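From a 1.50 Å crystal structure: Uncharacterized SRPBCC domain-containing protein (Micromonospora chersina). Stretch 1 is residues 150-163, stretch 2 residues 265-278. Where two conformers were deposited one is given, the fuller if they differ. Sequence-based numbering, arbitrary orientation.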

# COMPACT_ATOMS: atom_id res chain seq x y z
N GLU A 150 -2.08 8.67 -3.72
CA GLU A 150 -0.68 8.38 -3.98
C GLU A 150 -0.47 6.87 -4.02
O GLU A 150 -1.26 6.11 -3.45
CB GLU A 150 0.24 9.00 -2.92
CG GLU A 150 -0.22 8.87 -1.50
CD GLU A 150 0.57 9.78 -0.57
OE1 GLU A 150 1.77 9.53 -0.40
OE2 GLU A 150 -0.02 10.76 -0.06
N ILE A 151 0.54 6.46 -4.81
CA ILE A 151 0.99 5.07 -4.91
C ILE A 151 2.24 4.93 -4.06
O ILE A 151 3.14 5.78 -4.13
CB ILE A 151 1.31 4.68 -6.36
CG1 ILE A 151 0.06 4.79 -7.23
CG2 ILE A 151 1.89 3.28 -6.43
CD1 ILE A 151 0.36 4.66 -8.71
N ASP A 152 2.33 3.85 -3.29
CA ASP A 152 3.60 3.53 -2.65
C ASP A 152 3.70 2.02 -2.49
O ASP A 152 2.73 1.28 -2.69
CB ASP A 152 3.77 4.26 -1.32
CG ASP A 152 2.53 4.25 -0.49
OD1 ASP A 152 1.99 3.15 -0.28
OD2 ASP A 152 2.11 5.34 -0.05
N GLY A 153 4.89 1.56 -2.19
CA GLY A 153 5.11 0.15 -1.98
C GLY A 153 6.55 -0.05 -1.58
O GLY A 153 7.38 0.85 -1.74
N SER A 154 6.83 -1.25 -1.08
CA SER A 154 8.20 -1.59 -0.73
C SER A 154 8.41 -3.09 -0.83
O SER A 154 7.47 -3.89 -0.79
CB SER A 154 8.57 -1.12 0.68
OG SER A 154 8.02 -1.99 1.66
N VAL A 155 9.69 -3.46 -0.93
CA VAL A 155 10.09 -4.86 -0.89
C VAL A 155 11.47 -4.91 -0.24
O VAL A 155 12.30 -4.04 -0.46
CB VAL A 155 10.09 -5.47 -2.31
CG1 VAL A 155 11.09 -4.76 -3.22
CG2 VAL A 155 10.35 -6.96 -2.25
N VAL A 156 11.69 -5.92 0.59
CA VAL A 156 12.98 -6.10 1.24
C VAL A 156 13.83 -7.00 0.37
O VAL A 156 13.43 -8.12 0.04
CB VAL A 156 12.83 -6.67 2.65
CG1 VAL A 156 14.21 -6.93 3.26
CG2 VAL A 156 12.05 -5.69 3.51
N LEU A 157 15.00 -6.51 0.02
CA LEU A 157 15.94 -7.22 -0.82
C LEU A 157 17.09 -7.74 0.03
O LEU A 157 17.43 -7.15 1.06
CB LEU A 157 16.50 -6.32 -1.92
CG LEU A 157 15.48 -5.63 -2.83
CD1 LEU A 157 16.19 -4.69 -3.79
CD2 LEU A 157 14.63 -6.63 -3.59
N PRO A 158 17.72 -8.84 -0.39
CA PRO A 158 18.95 -9.27 0.29
C PRO A 158 20.05 -8.23 0.17
O PRO A 158 20.05 -7.38 -0.73
CB PRO A 158 19.33 -10.57 -0.44
CG PRO A 158 18.63 -10.50 -1.75
CD PRO A 158 17.36 -9.72 -1.51
N ASN A 159 20.97 -8.28 1.13
CA ASN A 159 22.17 -7.44 1.14
C ASN A 159 23.26 -8.05 0.25
O ASN A 159 24.37 -8.34 0.69
CB ASN A 159 22.67 -7.27 2.57
CG ASN A 159 21.78 -6.39 3.42
OD1 ASN A 159 21.21 -5.41 2.93
ND2 ASN A 159 21.66 -6.72 4.69
N GLY A 160 22.93 -8.25 -1.02
CA GLY A 160 23.81 -8.89 -1.96
C GLY A 160 24.52 -7.92 -2.89
O GLY A 160 24.50 -6.70 -2.70
N SER A 161 25.14 -8.48 -3.93
CA SER A 161 25.95 -7.69 -4.86
C SER A 161 25.10 -6.87 -5.83
O SER A 161 25.53 -5.79 -6.24
CB SER A 161 26.88 -8.61 -5.65
OG SER A 161 26.14 -9.53 -6.44
N TRP A 162 23.93 -7.35 -6.23
CA TRP A 162 23.07 -6.58 -7.11
C TRP A 162 22.34 -5.53 -6.30
O TRP A 162 21.78 -5.83 -5.24
CB TRP A 162 22.05 -7.48 -7.83
CG TRP A 162 21.17 -6.78 -8.85
CD1 TRP A 162 21.45 -6.59 -10.18
CD2 TRP A 162 19.87 -6.20 -8.63
NE1 TRP A 162 20.41 -5.92 -10.80
CE2 TRP A 162 19.43 -5.68 -9.87
CE3 TRP A 162 19.04 -6.08 -7.52
CZ2 TRP A 162 18.20 -5.03 -10.02
CZ3 TRP A 162 17.82 -5.44 -7.67
CH2 TRP A 162 17.41 -4.92 -8.91
N HIS A 163 22.32 -4.29 -6.81
CA HIS A 163 21.57 -3.21 -6.20
C HIS A 163 20.68 -2.57 -7.25
O HIS A 163 21.12 -2.40 -8.40
CB HIS A 163 22.54 -2.17 -5.60
CG HIS A 163 21.89 -1.19 -4.67
ND1 HIS A 163 21.00 -0.24 -5.10
CD2 HIS A 163 22.03 -1.00 -3.33
CE1 HIS A 163 20.59 0.48 -4.06
NE2 HIS A 163 21.21 0.04 -2.98
N THR A 265 1.63 -1.67 -12.16
CA THR A 265 2.95 -1.64 -12.78
C THR A 265 4.04 -1.62 -11.72
O THR A 265 5.03 -2.35 -11.82
CB THR A 265 3.06 -0.42 -13.69
OG1 THR A 265 2.14 -0.59 -14.78
CG2 THR A 265 4.45 -0.28 -14.28
N TRP A 266 3.87 -0.79 -10.68
CA TRP A 266 4.87 -0.74 -9.63
C TRP A 266 4.91 -2.04 -8.84
O TRP A 266 5.99 -2.48 -8.43
CB TRP A 266 4.61 0.45 -8.70
CG TRP A 266 5.11 1.73 -9.29
CD1 TRP A 266 4.37 2.78 -9.75
CD2 TRP A 266 6.49 2.08 -9.52
NE1 TRP A 266 5.19 3.76 -10.22
CE2 TRP A 266 6.50 3.36 -10.10
CE3 TRP A 266 7.71 1.44 -9.28
CZ2 TRP A 266 7.67 4.00 -10.46
CZ3 TRP A 266 8.88 2.09 -9.62
CH2 TRP A 266 8.86 3.36 -10.19
N THR A 267 3.76 -2.69 -8.64
CA THR A 267 3.75 -3.99 -7.98
C THR A 267 4.61 -4.98 -8.77
O THR A 267 5.42 -5.71 -8.18
CB THR A 267 2.32 -4.49 -7.85
OG1 THR A 267 1.56 -3.57 -7.04
CG2 THR A 267 2.27 -5.86 -7.21
N ALA A 268 4.47 -5.00 -10.09
CA ALA A 268 5.26 -5.88 -10.93
C ALA A 268 6.74 -5.52 -10.87
O ALA A 268 7.61 -6.41 -10.89
CB ALA A 268 4.76 -5.81 -12.36
N ALA A 269 7.05 -4.23 -10.83
CA ALA A 269 8.45 -3.80 -10.79
C ALA A 269 9.12 -4.22 -9.49
O ALA A 269 10.25 -4.71 -9.51
CB ALA A 269 8.54 -2.29 -10.97
N LEU A 270 8.44 -4.03 -8.36
CA LEU A 270 9.00 -4.46 -7.08
C LEU A 270 9.24 -5.96 -7.08
O LEU A 270 10.26 -6.43 -6.56
CB LEU A 270 8.06 -4.05 -5.94
CG LEU A 270 7.94 -2.54 -5.71
CD1 LEU A 270 6.84 -2.25 -4.73
CD2 LEU A 270 9.26 -1.91 -5.23
N SER A 271 8.31 -6.73 -7.64
CA SER A 271 8.50 -8.18 -7.71
C SER A 271 9.72 -8.51 -8.56
O SER A 271 10.51 -9.39 -8.20
CB SER A 271 7.26 -8.85 -8.29
OG SER A 271 6.16 -8.72 -7.42
N LEU A 272 9.88 -7.82 -9.68
CA LEU A 272 11.01 -8.10 -10.56
C LEU A 272 12.32 -7.74 -9.89
O LEU A 272 13.31 -8.47 -10.01
CB LEU A 272 10.82 -7.34 -11.87
CG LEU A 272 11.86 -7.54 -12.96
CD1 LEU A 272 12.05 -9.02 -13.27
CD2 LEU A 272 11.41 -6.78 -14.20
N ALA A 273 12.35 -6.63 -9.15
CA ALA A 273 13.56 -6.30 -8.40
C ALA A 273 13.92 -7.41 -7.43
O ALA A 273 15.10 -7.74 -7.27
CB ALA A 273 13.38 -4.97 -7.65
N GLU A 274 12.91 -7.99 -6.76
CA GLU A 274 13.18 -9.09 -5.84
C GLU A 274 13.80 -10.27 -6.58
O GLU A 274 14.72 -10.92 -6.07
CB GLU A 274 11.89 -9.50 -5.13
CG GLU A 274 12.02 -10.70 -4.18
CD GLU A 274 10.76 -10.92 -3.36
OE1 GLU A 274 9.66 -10.66 -3.88
OE2 GLU A 274 10.88 -11.35 -2.19
N GLU A 275 13.29 -10.58 -7.77
CA GLU A 275 13.85 -11.66 -8.57
C GLU A 275 15.28 -11.36 -8.98
O GLU A 275 16.15 -12.24 -8.92
CB GLU A 275 12.98 -11.92 -9.79
CG GLU A 275 11.71 -12.70 -9.48
CD GLU A 275 10.69 -12.66 -10.61
OE1 GLU A 275 9.50 -12.94 -10.36
OE2 GLU A 275 11.09 -12.35 -11.76
N CYS A 276 15.55 -10.12 -9.42
CA CYS A 276 16.90 -9.75 -9.80
C CYS A 276 17.86 -9.89 -8.63
O CYS A 276 19.00 -10.33 -8.80
CB CYS A 276 16.94 -8.31 -10.31
SG CYS A 276 16.11 -8.08 -11.88
N ALA A 277 17.42 -9.50 -7.43
CA ALA A 277 18.30 -9.52 -6.27
C ALA A 277 18.58 -10.94 -5.78
O ALA A 277 19.53 -11.14 -5.03
CB ALA A 277 17.70 -8.68 -5.15
N ARG A 278 17.77 -11.91 -6.20
CA ARG A 278 18.03 -13.31 -5.86
C ARG A 278 19.28 -13.80 -6.59
O ARG A 278 19.31 -13.87 -7.82
CB ARG A 278 16.84 -14.19 -6.22
CG ARG A 278 15.95 -14.54 -5.04
CD ARG A 278 14.92 -15.61 -5.39
NE ARG A 278 13.59 -15.05 -5.58
CZ ARG A 278 12.91 -15.03 -6.72
NH1 ARG A 278 13.42 -15.55 -7.83
NH2 ARG A 278 11.70 -14.48 -6.76
O HOH W 1 11.33 -9.98 0.17

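A strand and a helix distant in sequence can be held together mainly by close apolar packing, and residues 150-163 and 265-278 make a compact example. Strand 151-157 runs nearly parallel to helix 265-277, their axes 9° apart and 8.5 Å at closest approach. No direct hydrogen bond crosses between them; the 606 Å² they bury is largely apolar packing.

Trp162, which covers the most surface, lies in the loop beyond the strand. With chi1 at t, its indole lies against the last turns of the helix. Cys276 CB sits over one face of the six-membered ring, 3.6 Å from its centroid and 14° off the normal, a CH-pi contact; its SG lies obliquely, 4.7 Å from the same centroid. Trp162 NE1 is hydrogen-bonded elsewhere in the structure, so the packing leaves no unmet polar demand there.

Ala277 shows what a small residue allows. Its methyl meets three side chains: CB lies 3.8 Å from Trp162 CE3, 3.8 Å from Pro158 CD and 4.0 Å from Leu157 CD2. The CA-to-CB bond of Leu157 points sideways to the helix, but its m,t rotamer brings CD2 to 3.6 Å from Glu274 CA, close against the helix backbone.

Farther back along the helix, Leu270 fills the space beside the strand. Its CD2 packs 3.9 Å from Val155 CG1, while CD1 lies 3.9 Å from Gly153 C. Glycine suits this position: an ideal CB there would stand 3.0 Å from Leu270 CD1, uncomfortably tight. Beyond it, Ile151 CG2 reaches Trp266 CD1 at 4.2 Å, extending the apolar seam.

At the partly exposed margin, polarity returns through solvent. The oxygen of one water lies 2.8 Å from both Val156 O and Glu274 OE2, placed to donate to either and so to link the two stretches. The extended Glu274 side chain thus carries its carboxylate to water while its backbone packs against leucine.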